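Local coordinates for acetylxylan esterase / glucomannan deacetylase (Cellvibrio japonicus, PDB 2W9X) that removes acetyl groups from plant cell-wall xylan and glucomannan, with a large preference for glucomannan, as a secreted family 2 carbohydrate esterase, at the interface of chains A and B. Coordinates in Å, arbitrary orientation; residue numbers count along the deposited sequence, not the author numbering. Chains: chain A/B, Putative acetyl xylan esterase.

The interface of chains A and B. Residues chain A 355-358; chain B 355-357.
A:Gln355 and B:Lys357 pair through their backbones, with B:Lys357 N donating to A:Gln355 O at 2.7 Å. The twin bond, A:Lys357 N to B:Gln355 O, also spans 2.7 Å. Together they make a short antiparallel beta bridge centred on A:Lys356 and B:Lys356, where the two-fold axis relates the segments just after helix 339-354 in the two chains. The side-chain amide of A:Gln355 extends this pairing: NE2 gives a hydrogen bond to the carbonyl oxygen B:Lys357 O at 2.8 Å. The donor sits well above the carbonyl plane, 50° out of it, and the angle at the hydrogen is a bent 134°. CG of A:Gln355 lies anti to the carbonyl carbon, beside the backbone N (chi1 -55°), and the bend at chi2 turns NE2 toward the B:Lys357 carbonyl. B:Gln355 is folded similarly, but its N-H is not aimed at A:Lys357 O, so the match is one of position more than of bonding. On one face of the bridge the aliphatic stems of A:Lys357 and B:Lys357 cross obliquely, CG against CG at 3.6 Å, while their amino ends diverge. Flanking this crossing, A:Lys357 CB packs on B:Gln355 CA at 3.9 Å. The side chains of A:Lys356 and B:Lys356 leave from the opposite face, and if both are protonated, their like charges would probably disfavour closer approach. The centre of the contact lies about 29 Å from the nucleophile A:Ser151, and the pairing may or may not persist in solution. Across the axis the side-chain amine nitrogens A:Lys356 NZ and B:Lys356 NZ stand 5.8 Å apart.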
ATOM      1  N   GLN A 355     -11.408  -1.149  -5.763  1.00 43.51           N
ATOM      2  CA  GLN A 355     -10.636  -2.395  -5.673  1.00 44.32           C
ATOM      3  C   GLN A 355     -10.496  -2.902  -4.231  1.00 44.16           C
ATOM      4  O   GLN A 355      -9.991  -3.988  -4.008  1.00 44.29           O
ATOM      5  CB  GLN A 355      -9.239  -2.242  -6.300  1.00 44.72           C
ATOM      6  CG  GLN A 355      -9.205  -1.753  -7.749  1.00 47.72           C
ATOM      7  CD  GLN A 355     -10.181  -2.491  -8.674  1.00 52.00           C
ATOM      8  OE1 GLN A 355     -11.080  -1.869  -9.254  1.00 55.12           O
ATOM      9  NE2 GLN A 355     -10.013  -3.813  -8.810  1.00 52.65           N
ATOM     10  N   LYS A 356     -10.937  -2.117  -3.258  1.00 44.58           N
ATOM     11  CA  LYS A 356     -10.821  -2.521  -1.859  1.00 45.38           C
ATOM     12  C   LYS A 356     -12.086  -3.239  -1.332  1.00 46.43           C
ATOM     13  O   LYS A 356     -13.088  -2.594  -1.036  1.00 46.52           O
ATOM     14  CB  LYS A 356     -10.464  -1.309  -0.986  1.00 45.12           C
ATOM     15  CG  LYS A 356      -9.150  -0.613  -1.365  1.00 44.65           C
ATOM     16  CD  LYS A 356      -8.759   0.510  -0.382  1.00 44.37           C
ATOM     17  CE  LYS A 356      -8.199  -0.019   0.963  1.00 42.54           C
ATOM     18  NZ  LYS A 356      -6.890  -0.769   0.840  1.00 41.84           N
ATOM     19  N   LYS A 357     -12.027  -4.568  -1.221  1.00 47.74           N
ATOM     20  CA  LYS A 357     -13.142  -5.366  -0.678  1.00 49.36           C
ATOM     21  C   LYS A 357     -13.539  -4.950   0.735  1.00 50.28           C
ATOM     22  O   LYS A 357     -12.682  -4.760   1.597  1.00 50.89           O
ATOM     23  CB  LYS A 357     -12.797  -6.854  -0.649  1.00 49.33           C
ATOM     24  CG  LYS A 357     -12.985  -7.585  -1.944  1.00 49.85           C
ATOM     25  CD  LYS A 357     -12.823  -9.083  -1.745  1.00 51.85           C
ATOM     26  CE  LYS A 357     -12.228  -9.736  -2.994  1.00 53.01           C
ATOM     27  NZ  LYS A 357     -11.733 -11.111  -2.698  1.00 54.39           N
ATOM     28  N   GLY A 358     -14.842  -4.814   0.962  1.00 51.33           N
ATOM     29  CA  GLY A 358     -15.387  -4.514   2.286  1.00 52.28           C
ATOM     30  C   GLY A 358     -14.951  -3.196   2.900  1.00 52.99           C
ATOM     31  O   GLY A 358     -15.031  -3.025   4.111  1.00 52.91           O
TER
ATOM     32  N   GLN B 355      -8.400  -8.814   0.390  1.00 42.46           N
ATOM     33  CA  GLN B 355      -9.147  -7.564   0.356  1.00 43.62           C
ATOM     34  C   GLN B 355      -8.976  -6.817  -0.965  1.00 43.23           C
ATOM     35  O   GLN B 355      -9.560  -5.758  -1.151  1.00 43.39           O
ATOM     36  CB  GLN B 355      -8.784  -6.654   1.548  1.00 43.84           C
ATOM     37  CG  GLN B 355      -9.157  -7.203   2.957  1.00 47.55           C
ATOM     38  CD  GLN B 355     -10.561  -7.816   3.032  1.00 52.29           C
ATOM     39  OE1 GLN B 355     -10.714  -9.039   3.008  1.00 53.40           O
ATOM     40  NE2 GLN B 355     -11.588  -6.964   3.126  1.00 54.50           N
ATOM     41  N   LYS B 356      -8.198  -7.387  -1.880  1.00 43.43           N
ATOM     42  CA  LYS B 356      -7.821  -6.703  -3.118  1.00 44.08           C
ATOM     43  C   LYS B 356      -8.592  -7.268  -4.308  1.00 44.88           C
ATOM     44  O   LYS B 356      -8.246  -8.325  -4.838  1.00 44.80           O
ATOM     45  CB  LYS B 356      -6.300  -6.785  -3.350  1.00 43.54           C
ATOM     46  CG  LYS B 356      -5.453  -6.046  -2.291  1.00 43.75           C
ATOM     47  CD  LYS B 356      -3.971  -5.947  -2.684  1.00 43.60           C
ATOM     48  CE  LYS B 356      -3.704  -4.885  -3.786  1.00 43.27           C
ATOM     49  NZ  LYS B 356      -4.015  -3.476  -3.402  1.00 43.25           N
ATOM     50  N   LYS B 357      -9.645  -6.562  -4.712  1.00 46.55           N
ATOM     51  CA  LYS B 357     -10.478  -6.980  -5.846  1.00 48.09           C
ATOM     52  C   LYS B 357      -9.677  -7.084  -7.134  1.00 48.79           C
ATOM     53  O   LYS B 357      -9.024  -6.120  -7.548  1.00 49.19           O
ATOM     54  CB  LYS B 357     -11.671  -6.034  -6.037  1.00 48.46           C
ATOM     55  CG  LYS B 357     -12.931  -6.509  -5.340  1.00 50.07           C
ATOM     56  CD  LYS B 357     -13.691  -5.369  -4.671  1.00 52.51           C
ATOM     57  CE  LYS B 357     -14.942  -4.985  -5.426  1.00 53.58           C
ATOM     58  NZ  LYS B 357     -15.832  -4.209  -4.504  1.00 55.69           N
TER